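Local coordinates for protein bifunctional cytochrome P450/NADPH--P450 reductase (Deinococcus aerius, PDB 7F3H) that probably hydroxylates organic substrates as a heme-dependent, self-sufficient P450 monooxygenase, its heme domain being joined to an NADPH-dependent reductase, at residues F33-A36 and R37-E41. Sequence-based numbering, arbitrary orientation.
Sequences FQLA and RQIPE
F33 and R37, one helical turn apart, meet through their flat groups. CZ of the F33 ring lies over the centre of one face of the R37 guanidinium, 3.6 Å from R37 CZ, while R37 CG sits over one face of the ring. The two planes are inclined by 55°, which makes this a tilted contact and not a parallel stack; OE1 of Q34 comes to the ring edge in plane. With chi1 of F33 at 173°, CG lies opposite the backbone N and beside the carbonyl carbon, and the R37 chain, bent at chi2 (-69°), turns its guanidinium across the CZ/CE1 end of the ring. The guanidinium is further tied through NH2 by a salt bridge to D375, and the F33 ring also packs on P362 and A363 of helix 361-365. With an alanine at R37, D375 would probably lose its cationic mate and the F33 ring the group resting against it.

In the backbone that carries F33 and R37 the helix is running out. R37 N still donates to F33 O in the regular i to i+4 manner (3.0 Å), but Q38 N bonds more closely to L35 O (2.7 Å) than to Q34 O, where the bond is weak. I39 N then reaches A36 O at 3.0 Å, with a weak second link to L35 O. In the bonds Q38 N to L35 O and I39 N to A36 O the donor stands above the carbonyl plane. Q38 also turns its amide back, NE2 making a weak bond to Q34 O. L35 CD2 comes within 4.4 Å of I39 CD1, and both side chains rest on F44 of strand 43-48. The tightening from i+4 to i+3 bonding is characteristic of a helix C-terminus, here that of helix 28-38, leading into the first strand of the P450 fold's N-terminal beta-sheet region.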
ATOM      1  N   PHE A  33       8.660  -6.274  15.424  1.00 30.69           N
ATOM      2  CA  PHE A  33       9.221  -4.974  15.772  1.00 33.11           C
ATOM      3  C   PHE A  33       9.762  -4.944  17.208  1.00 38.45           C
ATOM      4  O   PHE A  33      10.874  -4.435  17.448  1.00 38.59           O
ATOM      5  CB  PHE A  33       8.167  -3.906  15.559  1.00 31.03           C
ATOM      6  CG  PHE A  33       8.582  -2.564  16.027  1.00 35.97           C
ATOM      7  CD1 PHE A  33       9.308  -1.723  15.194  1.00 35.50           C
ATOM      8  CD2 PHE A  33       8.241  -2.124  17.299  1.00 38.01           C
ATOM      9  CE1 PHE A  33       9.694  -0.464  15.618  1.00 35.19           C
ATOM     10  CE2 PHE A  33       8.629  -0.869  17.732  1.00 42.10           C
ATOM     11  CZ  PHE A  33       9.359  -0.034  16.880  1.00 41.26           C
ATOM     12  N   GLN A  34       9.005  -5.500  18.173  1.00 35.63           N
ATOM     13  CA  GLN A  34       9.489  -5.539  19.562  1.00 34.81           C
ATOM     14  C   GLN A  34      10.760  -6.386  19.672  1.00 36.03           C
ATOM     15  O   GLN A  34      11.766  -5.954  20.269  1.00 39.89           O
ATOM     16  CB  GLN A  34       8.419  -6.090  20.508  1.00 30.04           C
ATOM     17  CG  GLN A  34       7.314  -5.122  20.926  1.00 44.23           C
ATOM     18  CD  GLN A  34       7.787  -3.717  21.355  1.00 47.19           C
ATOM     19  OE1 GLN A  34       7.170  -2.713  20.986  1.00 51.20           O
ATOM     20  NE2 GLN A  34       8.853  -3.649  22.150  1.00 46.89           N
ATOM     21  N   LEU A  35      10.739  -7.605  19.096  1.00 32.10           N
ATOM     22  CA  LEU A  35      11.989  -8.366  19.011  1.00 36.75           C
ATOM     23  C   LEU A  35      13.127  -7.533  18.457  1.00 37.22           C
ATOM     24  O   LEU A  35      14.220  -7.518  19.037  1.00 42.52           O
ATOM     25  CB  LEU A  35      11.905  -9.625  18.165  1.00 36.00           C
ATOM     26  CG  LEU A  35      11.422 -10.893  18.793  1.00 47.83           C
ATOM     27  CD1 LEU A  35      11.366 -11.965  17.686  1.00 40.96           C
ATOM     28  CD2 LEU A  35      12.504 -11.204  19.839  1.00 41.93           C
ATOM     29  N   ALA A  36      12.912  -6.880  17.311  1.00 32.15           N
ATOM     30  CA  ALA A  36      13.993  -6.127  16.687  1.00 33.73           C
ATOM     31  C   ALA A  36      14.567  -5.123  17.675  1.00 36.89           C
ATOM     32  O   ALA A  36      15.789  -4.936  17.751  1.00 36.21           O
ATOM     33  CB  ALA A  36      13.493  -5.426  15.431  1.00 27.64           C
ATOM     34  N   ARG A  37      13.700  -4.545  18.512  1.00 37.44           N
ATOM     35  CA  ARG A  37      14.188  -3.577  19.492  1.00 44.03           C
ATOM     36  C   ARG A  37      15.027  -4.241  20.571  1.00 42.73           C
ATOM     37  O   ARG A  37      15.871  -3.572  21.175  1.00 42.13           O
ATOM     38  CB  ARG A  37      13.009  -2.877  20.169  1.00 37.44           C
ATOM     39  CG  ARG A  37      12.449  -1.729  19.399  1.00 43.38           C
ATOM     40  CD  ARG A  37      13.429  -0.558  19.354  1.00 50.10           C
ATOM     41  NE  ARG A  37      12.711   0.679  19.066  1.00 53.29           N
ATOM     42  CZ  ARG A  37      12.611   1.217  17.855  1.00 50.04           C
ATOM     43  NH1 ARG A  37      13.176   0.610  16.814  1.00 47.38           N
ATOM     44  NH2 ARG A  37      11.929   2.350  17.687  1.00 53.04           N
ATOM     45  N   GLN A  38      14.884  -5.559  20.752  1.00 45.04           N
ATOM     46  CA  GLN A  38      15.774  -6.257  21.684  1.00 41.58           C
ATOM     47  C   GLN A  38      17.090  -6.633  21.025  1.00 38.78           C
ATOM     48  O   GLN A  38      18.096  -6.785  21.723  1.00 50.52           O
ATOM     49  CB  GLN A  38      15.174  -7.563  22.226  1.00 49.37           C
ATOM     50  CG  GLN A  38      13.756  -7.531  22.728  1.00 47.49           C
ATOM     51  CD  GLN A  38      13.576  -6.516  23.795  1.00 57.07           C
ATOM     52  OE1 GLN A  38      14.380  -6.433  24.726  1.00 70.57           O
ATOM     53  NE2 GLN A  38      12.528  -5.706  23.669  1.00 59.09           N
ATOM     54  N   ILE A  39      17.121  -6.787  19.704  1.00 39.64           N
ATOM     55  CA  ILE A  39      18.311  -7.353  19.070  1.00 40.81           C
ATOM     56  C   ILE A  39      19.052  -6.293  18.257  1.00 37.05           C
ATOM     57  O   ILE A  39      18.657  -5.971  17.125  1.00 37.48           O
ATOM     58  CB  ILE A  39      17.906  -8.566  18.209  1.00 36.61           C
ATOM     59  CG1 ILE A  39      17.017  -9.517  19.039  1.00 34.45           C
ATOM     60  CG2 ILE A  39      19.127  -9.300  17.632  1.00 35.97           C
ATOM     61  CD1 ILE A  39      16.668 -10.817  18.368  1.00 26.71           C
ATOM     62  N   PRO A  40      20.166  -5.763  18.777  1.00 35.05           N
ATOM     63  CA  PRO A  40      20.822  -4.625  18.112  1.00 37.58           C
ATOM     64  C   PRO A  40      21.634  -4.990  16.886  1.00 32.44           C
ATOM     65  O   PRO A  40      21.943  -4.081  16.103  1.00 36.02           O
ATOM     66  CB  PRO A  40      21.728  -4.053  19.209  1.00 30.48           C
ATOM     67  CG  PRO A  40      22.084  -5.252  20.038  1.00 29.32           C
ATOM     68  CD  PRO A  40      20.812  -6.102  20.060  1.00 37.52           C
ATOM     69  N   GLU A  41      21.936  -6.277  16.658  1.00 33.90           N
ATOM     70  CA  GLU A  41      22.669  -6.689  15.457  1.00 29.41           C
ATOM     71  C   GLU A  41      21.927  -6.400  14.168  1.00 29.82           C
ATOM     72  O   GLU A  41      22.508  -6.560  13.088  1.00 34.01           O
ATOM     73  CB  GLU A  41      22.999  -8.175  15.480  1.00 32.27           C
ATOM     74  CG  GLU A  41      23.983  -8.564  16.526  1.00 27.72           C
ATOM     75  CD  GLU A  41      23.273  -8.995  17.791  1.00 36.67           C
ATOM     76  OE1 GLU A  41      22.180  -8.447  18.061  1.00 33.55           O
ATOM     77  OE2 GLU A  41      23.800  -9.862  18.523  1.00 40.02           O
TER